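Local coordinates for thioredoxin (Thermosipho africanus, PDB 6MOS), which probably works as a thiol-disulfide oxidoreductase, reducing disulfides in other proteins through a CxxC pair that is oxidised in this structure, at residues Q73-L85 and E90-V103. Numbering follows the deposited sequence.
Sequences QKLVFTVPTVIIL and EIKRFARNFSISEV
Lys-74 O is gripped end-on by the Arg-93 guanidinium, with NH1 at 3.0 Å and NH2 at 2.9 Å, only 6° out of the guanidinium plane. Along its other edge Arg-93 meets Glu-90 side-on: NE reaches OE2 (2.9 Å), while NH2 runs almost straight (178°) to the syn lone pair of OE1. Glu-90 OE1 also accepts from Lys-74 NZ (3.0 Å), tying the three side chains into one salt-bridge network. The extended Arg-93 chain bends at chi3 (-63°), bringing the guanidinium toward Lys-74 O with Ile-83 CD1 over one face. An alanine in place of Arg-93 would probably leave Lys-74 O without these two donors and the Glu-90 carboxylate held, within this network, by Lys-74 alone. Beneath runs the antiparallel hairpin closing the thioredoxin-fold sheet, with 90-95 as edge strand. Phe-94 N to Val-82 O (2.7 Å) marks a hydrogen-bonded pair; Ile-91 N to Ile-84 O (2.8 Å), with a weak bond from Lys-92 N, marks a classic beta bulge. On the opposite sheet face, Ile-84 CD1 meets Phe-94 CE1 edge-on (3.6 Å), and helix 100-115 packs through Val-103. Cis-linked Pro-80 puts its O in the Phe-98 ring plane, 3.6 Å from CE1, while its side chain touches disulfide-bonded Cys-38 and Cys-41.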
ATOM      1  N   GLN A  73     -12.533   3.459   8.762  0.73 20.52           N
ATOM      2  CA  GLN A  73     -12.045   2.900  10.019  0.73 27.90           C
ATOM      3  C   GLN A  73     -10.535   3.063  10.155  0.73 24.47           C
ATOM      4  O   GLN A  73     -10.037   3.379  11.241  0.73 27.11           O
ATOM      5  CB  GLN A  73     -12.426   1.423  10.117  0.73 29.27           C
ATOM      6  CG  GLN A  73     -11.796   0.676  11.292  0.73 39.51           C
ATOM      7  CD  GLN A  73     -11.929  -0.840  11.159  0.73 51.94           C
ATOM      8  OE1 GLN A  73     -13.015  -1.355  10.887  0.73 42.44           O
ATOM      9  NE2 GLN A  73     -10.817  -1.558  11.350  0.73 41.74           N
ATOM     10  N   LYS A  74      -9.792   2.852   9.066  1.00 21.45           N
ATOM     11  CA  LYS A  74      -8.337   3.008   9.086  1.00 25.60           C
ATOM     12  C   LYS A  74      -7.879   4.457   9.009  1.00 26.68           C
ATOM     13  O   LYS A  74      -6.661   4.700   9.017  1.00 28.52           O
ATOM     14  CB  LYS A  74      -7.700   2.238   7.930  1.00 29.93           C
ATOM     15  CG  LYS A  74      -7.744   0.743   8.083  1.00 31.11           C
ATOM     16  CD  LYS A  74      -6.831   0.222   9.188  1.00 31.58           C
ATOM     17  CE  LYS A  74      -5.368   0.331   8.784  1.00 37.31           C
ATOM     18  NZ  LYS A  74      -4.470  -0.350   9.766  1.00 40.12           N
ATOM     19  N   LEU A  75      -8.801   5.418   8.915  1.00 24.81           N
ATOM     20  CA  LEU A  75      -8.458   6.843   8.844  1.00 26.70           C
ATOM     21  C   LEU A  75      -7.657   7.158   7.579  1.00 29.53           C
ATOM     22  O   LEU A  75      -6.692   7.926   7.594  1.00 24.99           O
ATOM     23  CB  LEU A  75      -7.718   7.299  10.107  1.00 24.39           C
ATOM     24  CG  LEU A  75      -8.450   6.922  11.402  1.00 31.07           C
ATOM     25  CD1 LEU A  75      -7.674   7.357  12.637  1.00 31.14           C
ATOM     26  CD2 LEU A  75      -9.846   7.534  11.417  1.00 29.26           C
ATOM     27  N   VAL A  76      -8.075   6.561   6.470  1.00 26.12           N
ATOM     28  CA  VAL A  76      -7.515   6.828   5.151  1.00 21.76           C
ATOM     29  C   VAL A  76      -8.414   7.843   4.468  1.00 29.45           C
ATOM     30  O   VAL A  76      -9.609   7.583   4.275  1.00 29.22           O
ATOM     31  CB  VAL A  76      -7.423   5.546   4.315  1.00 24.36           C
ATOM     32  CG1 VAL A  76      -7.028   5.887   2.868  1.00 20.39           C
ATOM     33  CG2 VAL A  76      -6.462   4.567   4.961  1.00 21.38           C
ATOM     34  N   PHE A  77      -7.845   8.986   4.091  0.73 25.47           N
ATOM     35  CA  PHE A  77      -8.612  10.079   3.511  0.73 29.72           C
ATOM     36  C   PHE A  77      -8.126  10.530   2.152  0.73 27.85           C
ATOM     37  O   PHE A  77      -8.906  11.135   1.412  0.73 49.04           O
ATOM     38  CB  PHE A  77      -8.610  11.286   4.454  0.73 32.27           C
ATOM     39  CG  PHE A  77      -8.919  10.926   5.851  0.73 28.88           C
ATOM     40  CD1 PHE A  77     -10.159  10.405   6.174  0.73 36.50           C
ATOM     41  CD2 PHE A  77      -7.973  11.074   6.842  0.73 29.95           C
ATOM     42  CE1 PHE A  77     -10.454  10.044   7.466  0.73 35.62           C
ATOM     43  CE2 PHE A  77      -8.261  10.723   8.139  0.73 37.99           C
ATOM     44  CZ  PHE A  77      -9.503  10.203   8.453  0.73 35.32           C
ATOM     45  N   THR A  78      -6.873  10.295   1.815  1.00 28.02           N
ATOM     46  CA  THR A  78      -6.332  10.653   0.517  1.00 29.23           C
ATOM     47  C   THR A  78      -5.923   9.395  -0.233  1.00 30.29           C
ATOM     48  O   THR A  78      -5.576   8.377   0.368  1.00 34.76           O
ATOM     49  CB  THR A  78      -5.121  11.594   0.649  1.00 31.21           C
ATOM     50  OG1 THR A  78      -4.597  11.869  -0.656  1.00 50.29           O
ATOM     51  CG2 THR A  78      -4.043  10.991   1.540  1.00 36.88           C
ATOM     52  N   VAL A  79      -5.969   9.469  -1.558  1.00 25.31           N
ATOM     53  CA  VAL A  79      -5.437   8.388  -2.384  1.00 22.38           C
ATOM     54  C   VAL A  79      -4.403   8.967  -3.345  1.00 21.06           C
ATOM     55  O   VAL A  79      -4.512  10.134  -3.751  1.00 25.31           O
ATOM     56  CB  VAL A  79      -6.565   7.631  -3.115  1.00 23.21           C
ATOM     57  CG1 VAL A  79      -7.435   6.948  -2.105  1.00 21.54           C
ATOM     58  CG2 VAL A  79      -7.432   8.591  -3.912  1.00 24.64           C
ATOM     59  N   PRO A  80      -3.367   8.212  -3.723  1.00 21.40           N
ATOM     60  CA  PRO A  80      -3.167   6.848  -3.208  1.00 22.62           C
ATOM     61  C   PRO A  80      -2.690   6.843  -1.757  1.00 24.73           C
ATOM     62  O   PRO A  80      -2.018   7.787  -1.326  1.00 23.76           O
ATOM     63  CB  PRO A  80      -2.110   6.279  -4.151  1.00 26.68           C
ATOM     64  CG  PRO A  80      -1.319   7.482  -4.588  1.00 24.51           C
ATOM     65  CD  PRO A  80      -2.342   8.598  -4.711  1.00 23.08           C
ATOM     66  N   THR A  81      -3.072   5.820  -0.989  1.00 23.61           N
ATOM     67  CA  THR A  81      -2.447   5.552   0.296  1.00 17.52           C
ATOM     68  C   THR A  81      -1.964   4.111   0.263  1.00 19.82           C
ATOM     69  O   THR A  81      -2.662   3.235  -0.248  1.00 20.09           O
ATOM     70  CB  THR A  81      -3.403   5.782   1.491  1.00 18.92           C
ATOM     71  OG1 THR A  81      -3.698   7.181   1.648  1.00 23.46           O
ATOM     72  CG2 THR A  81      -2.805   5.249   2.792  1.00 25.38           C
ATOM     73  N   VAL A  82      -0.752   3.881   0.758  1.00 22.41           N
ATOM     74  CA  VAL A  82      -0.161   2.547   0.809  1.00 20.06           C
ATOM     75  C   VAL A  82       0.109   2.216   2.267  1.00 23.71           C
ATOM     76  O   VAL A  82       0.739   3.002   2.979  1.00 24.83           O
ATOM     77  CB  VAL A  82       1.133   2.453  -0.021  1.00 25.11           C
ATOM     78  CG1 VAL A  82       1.753   1.078   0.144  1.00 24.44           C
ATOM     79  CG2 VAL A  82       0.841   2.705  -1.485  1.00 23.26           C
ATOM     80  N   ILE A  83      -0.377   1.060   2.721  1.00 22.26           N
ATOM     81  CA  ILE A  83      -0.102   0.604   4.075  1.00 19.26           C
ATOM     82  C   ILE A  83       0.581  -0.748   3.960  1.00 22.64           C
ATOM     83  O   ILE A  83       0.072  -1.643   3.281  1.00 20.04           O
ATOM     84  CB  ILE A  83      -1.381   0.513   4.927  1.00 21.28           C
ATOM     85  CG1 ILE A  83      -2.075   1.879   5.012  1.00 24.93           C
ATOM     86  CG2 ILE A  83      -1.058   0.046   6.340  1.00 22.55           C
ATOM     87  CD1 ILE A  83      -3.254   1.892   5.961  1.00 24.64           C
ATOM     88  N   ILE A  84       1.762  -0.878   4.561  1.00 22.77           N
ATOM     89  CA  ILE A  84       2.447  -2.162   4.658  1.00 22.38           C
ATOM     90  C   ILE A  84       2.151  -2.749   6.032  1.00 23.79           C
ATOM     91  O   ILE A  84       2.263  -2.055   7.050  1.00 24.66           O
ATOM     92  CB  ILE A  84       3.959  -2.001   4.420  1.00 31.19           C
ATOM     93  CG1 ILE A  84       4.200  -1.287   3.081  1.00 25.55           C
ATOM     94  CG2 ILE A  84       4.635  -3.358   4.431  1.00 28.98           C
ATOM     95  CD1 ILE A  84       5.651  -0.927   2.822  1.00 36.61           C
ATOM     96  N   LEU A  85       1.742  -4.014   6.069  1.00 26.63           N
ATOM     97  CA  LEU A  85       1.381  -4.645   7.328  1.00 26.98           C
ATOM     98  C   LEU A  85       2.082  -5.985   7.468  1.00 27.35           C
ATOM     99  O   LEU A  85       2.466  -6.619   6.480  1.00 26.98           O
ATOM    100  CB  LEU A  85      -0.137  -4.857   7.460  1.00 26.46           C
ATOM    101  CG  LEU A  85      -1.026  -3.617   7.373  1.00 24.85           C
ATOM    102  CD1 LEU A  85      -1.590  -3.472   5.966  1.00 29.18           C
ATOM    103  CD2 LEU A  85      -2.136  -3.654   8.403  1.00 39.44           C
ATOM    104  N   GLU A  90       0.618  -2.471  11.559  1.00 37.96           N
ATOM    105  CA  GLU A  90       0.943  -1.477  10.540  1.00 32.92           C
ATOM    106  C   GLU A  90       2.421  -1.106  10.630  1.00 37.19           C
ATOM    107  O   GLU A  90       2.843  -0.429  11.576  1.00 47.41           O
ATOM    108  CB  GLU A  90       0.049  -0.252  10.703  1.00 41.22           C
ATOM    109  CG  GLU A  90       0.268   0.783   9.640  1.00 35.14           C
ATOM    110  CD  GLU A  90      -0.846   1.819   9.582  1.00 36.16           C
ATOM    111  OE1 GLU A  90      -2.027   1.462   9.789  1.00 35.43           O
ATOM    112  OE2 GLU A  90      -0.537   2.994   9.323  1.00 36.27           O
ATOM    113  N   ILE A  91       3.202  -1.544   9.630  1.00 30.59           N
ATOM    114  CA  ILE A  91       4.644  -1.283   9.556  1.00 33.52           C
ATOM    115  C   ILE A  91       4.930   0.133   9.079  1.00 34.43           C
ATOM    116  O   ILE A  91       5.858   0.793   9.570  1.00 34.09           O
ATOM    117  CB  ILE A  91       5.308  -2.311   8.624  1.00 31.09           C
ATOM    118  CG1 ILE A  91       5.305  -3.691   9.242  1.00 35.81           C
ATOM    119  CG2 ILE A  91       6.731  -1.899   8.260  1.00 35.99           C
ATOM    120  CD1 ILE A  91       5.593  -4.752   8.213  1.00 44.95           C
ATOM    121  N   LYS A  92       4.168   0.613   8.099  1.00 28.23           N
ATOM    122  CA  LYS A  92       4.436   1.921   7.518  1.00 28.40           C
ATOM    123  C   LYS A  92       3.258   2.330   6.650  1.00 27.94           C
ATOM    124  O   LYS A  92       2.702   1.502   5.924  1.00 28.02           O
ATOM    125  CB  LYS A  92       5.725   1.896   6.682  1.00 29.57           C
ATOM    126  CG  LYS A  92       6.265   3.272   6.318  1.00 35.61           C
ATOM    127  CD  LYS A  92       7.032   3.880   7.483  1.00 41.52           C
ATOM    128  CE  LYS A  92       8.016   4.926   6.989  1.00 45.33           C
ATOM    129  NZ  LYS A  92       7.347   5.935   6.111  1.00 57.49           N
ATOM    130  N   ARG A  93       2.878   3.603   6.737  1.00 26.23           N
ATOM    131  CA  ARG A  93       1.829   4.167   5.908  1.00 22.59           C
ATOM    132  C   ARG A  93       2.442   5.224   4.997  1.00 30.30           C
ATOM    133  O   ARG A  93       3.313   5.998   5.421  1.00 27.28           O
ATOM    134  CB  ARG A  93       0.709   4.758   6.779  1.00 34.39           C
ATOM    135  CG  ARG A  93      -0.456   5.351   6.012  1.00 32.78           C
ATOM    136  CD  ARG A  93      -1.514   5.909   6.953  1.00 29.47           C
ATOM    137  NE  ARG A  93      -2.105   4.878   7.794  1.00 30.94           N
ATOM    138  CZ  ARG A  93      -3.372   4.896   8.206  1.00 31.11           C
ATOM    139  NH1 ARG A  93      -4.166   5.895   7.841  1.00 31.96           N
ATOM    140  NH2 ARG A  93      -3.845   3.913   8.960  1.00 28.94           N
ATOM    141  N   PHE A  94       2.021   5.225   3.733  1.00 24.38           N
ATOM    142  CA  PHE A  94       2.443   6.230   2.759  1.00 26.09           C
ATOM    143  C   PHE A  94       1.208   6.965   2.260  1.00 27.32           C
ATOM    144  O   PHE A  94       0.310   6.350   1.687  1.00 23.16           O
ATOM    145  CB  PHE A  94       3.175   5.593   1.576  1.00 23.86           C
ATOM    146  CG  PHE A  94       4.356   4.753   1.957  1.00 24.27           C
ATOM    147  CD1 PHE A  94       4.193   3.424   2.323  1.00 30.18           C
ATOM    148  CD2 PHE A  94       5.638   5.279   1.926  1.00 33.68           C
ATOM    149  CE1 PHE A  94       5.288   2.639   2.665  1.00 29.51           C
ATOM    150  CE2 PHE A  94       6.740   4.491   2.264  1.00 34.55           C
ATOM    151  CZ  PHE A  94       6.562   3.178   2.635  1.00 33.46           C
ATOM    152  N   ALA A  95       1.161   8.278   2.460  1.00 30.48           N
ATOM    153  CA  ALA A  95       0.059   9.059   1.914  1.00 21.82           C
ATOM    154  C   ALA A  95       0.576  10.458   1.617  1.00 30.18           C
ATOM    155  O   ALA A  95       1.625  10.866   2.122  1.00 37.20           O
ATOM    156  CB  ALA A  95      -1.126   9.123   2.875  1.00 26.14           C
ATOM    157  N   ARG A  96      -0.162  11.171   0.771  0.68 23.61           N
ATOM    158  CA  ARG A  96       0.086  12.584   0.464  0.68 26.31           C
ATOM    159  C   ARG A  96       1.322  12.805  -0.397  0.68 36.59           C
ATOM    160  O   ARG A  96       1.202  13.252  -1.543  0.68 43.73           O
ATOM    161  CB  ARG A  96       0.197  13.412   1.750  0.68 29.67           C
ATOM    162  CG  ARG A  96      -1.139  13.716   2.406  0.68 34.71           C
ATOM    163  CD  ARG A  96      -0.971  14.425   3.740  0.68 33.47           C
ATOM    164  NE  ARG A  96      -2.257  14.658   4.397  0.68 54.57           N
ATOM    165  CZ  ARG A  96      -2.907  13.749   5.122  0.68 57.61           C
ATOM    166  NH1 ARG A  96      -2.395  12.531   5.284  0.68 51.29           N
ATOM    167  NH2 ARG A  96      -4.073  14.054   5.683  0.68 54.86           N
ATOM    168  N   ASN A  97       2.515  12.529   0.133  0.70 32.84           N
ATOM    169  CA  ASN A  97       3.747  12.796  -0.616  0.70 37.30           C
ATOM    170  C   ASN A  97       4.713  11.633  -0.416  0.70 39.22           C
ATOM    171  O   ASN A  97       5.389  11.544   0.616  0.70 41.21           O
ATOM    172  CB  ASN A  97       4.386  14.116  -0.202  0.70 39.77           C
ATOM    173  CG  ASN A  97       5.097  14.805  -1.359  0.70 40.36           C
ATOM    174  OD1 ASN A  97       4.872  14.479  -2.528  0.70 37.06           O
ATOM    175  ND2 ASN A  97       5.962  15.761  -1.039  0.70 45.08           N
ATOM    176  N   PHE A  98       4.781  10.755  -1.415  1.00 36.59           N
ATOM    177  CA  PHE A  98       5.703   9.628  -1.397  1.00 31.13           C
ATOM    178  C   PHE A  98       5.894   9.130  -2.821  1.00 32.85           C
ATOM    179  O   PHE A  98       5.018   9.302  -3.677  1.00 28.74           O
ATOM    180  CB  PHE A  98       5.189   8.498  -0.501  1.00 29.05           C
ATOM    181  CG  PHE A  98       3.974   7.806  -1.036  1.00 28.47           C
ATOM    182  CD1 PHE A  98       2.701   8.327  -0.814  1.00 24.94           C
ATOM    183  CD2 PHE A  98       4.093   6.618  -1.741  1.00 25.80           C
ATOM    184  CE1 PHE A  98       1.584   7.675  -1.295  1.00 28.26           C
ATOM    185  CE2 PHE A  98       2.968   5.967  -2.236  1.00 21.43           C
ATOM    186  CZ  PHE A  98       1.716   6.495  -2.008  1.00 24.83           C
ATOM    187  N   SER A  99       7.053   8.527  -3.068  1.00 29.26           N
ATOM    188  CA  SER A  99       7.362   7.895  -4.339  1.00 25.35           C
ATOM    189  C   SER A  99       7.287   6.386  -4.192  1.00 26.47           C
ATOM    190  O   SER A  99       7.379   5.846  -3.086  1.00 31.09           O
ATOM    191  CB  SER A  99       8.759   8.288  -4.830  1.00 29.26           C
ATOM    192  OG  SER A  99       9.747   7.796  -3.939  1.00 36.73           O
ATOM    193  N   ILE A 100       7.149   5.697  -5.326  1.00 22.34           N
ATOM    194  CA  ILE A 100       7.053   4.242  -5.265  1.00 23.26           C
ATOM    195  C   ILE A 100       8.364   3.632  -4.785  1.00 29.29           C
ATOM    196  O   ILE A 100       8.358   2.546  -4.200  1.00 32.73           O
ATOM    197  CB  ILE A 100       6.606   3.679  -6.628  1.00 28.62           C
ATOM    198  CG1 ILE A 100       6.091   2.256  -6.483  1.00 34.80           C
ATOM    199  CG2 ILE A 100       7.734   3.711  -7.640  1.00 29.01           C
ATOM    200  CD1 ILE A 100       4.740   2.180  -5.802  1.00 44.63           C
ATOM    201  N   SER A 101       9.492   4.334  -4.963  1.00 33.75           N
ATOM    202  CA  SER A 101      10.765   3.803  -4.476  1.00 32.57           C
ATOM    203  C   SER A 101      10.806   3.720  -2.950  1.00 32.97           C
ATOM    204  O   SER A 101      11.427   2.799  -2.400  1.00 33.33           O
ATOM    205  CB  SER A 101      11.922   4.656  -4.993  1.00 36.32           C
ATOM    206  OG  SER A 101      11.775   6.000  -4.590  1.00 39.34           O
ATOM    207  N   GLU A 102      10.156   4.659  -2.254  0.79 26.21           N
ATOM    208  CA  GLU A 102      10.092   4.594  -0.794  0.79 28.60           C
ATOM    209  C   GLU A 102       9.398   3.324  -0.331  0.79 27.85           C
ATOM    210  O   GLU A 102       9.803   2.720   0.666  0.79 22.55           O
ATOM    211  CB  GLU A 102       9.357   5.800  -0.220  0.79 27.57           C
ATOM    212  CG  GLU A 102       9.901   7.147  -0.629  0.79 30.15           C
ATOM    213  CD  GLU A 102       9.064   8.268  -0.065  0.79 41.01           C
ATOM    214  OE1 GLU A 102       8.544   8.113   1.062  0.79 49.54           O
ATOM    215  OE2 GLU A 102       8.902   9.295  -0.750  0.79 41.76           O
ATOM    216  N   VAL A 103       8.338   2.915  -1.035  1.00 29.18           N
ATOM    217  CA  VAL A 103       7.624   1.695  -0.673  1.00 24.38           C
ATOM    218  C   VAL A 103       8.529   0.481  -0.821  1.00 26.07           C
ATOM    219  O   VAL A 103       8.610  -0.369   0.073  1.00 27.67           O
ATOM    220  CB  VAL A 103       6.349   1.548  -1.523  1.00 29.16           C
ATOM    221  CG1 VAL A 103       5.602   0.264  -1.145  1.00 24.27           C
ATOM    222  CG2 VAL A 103       5.464   2.771  -1.333  1.00 28.54           C
TER
HETATM  223  O   HOH W   1      -2.046  10.309  -1.304  1.00 33.74           O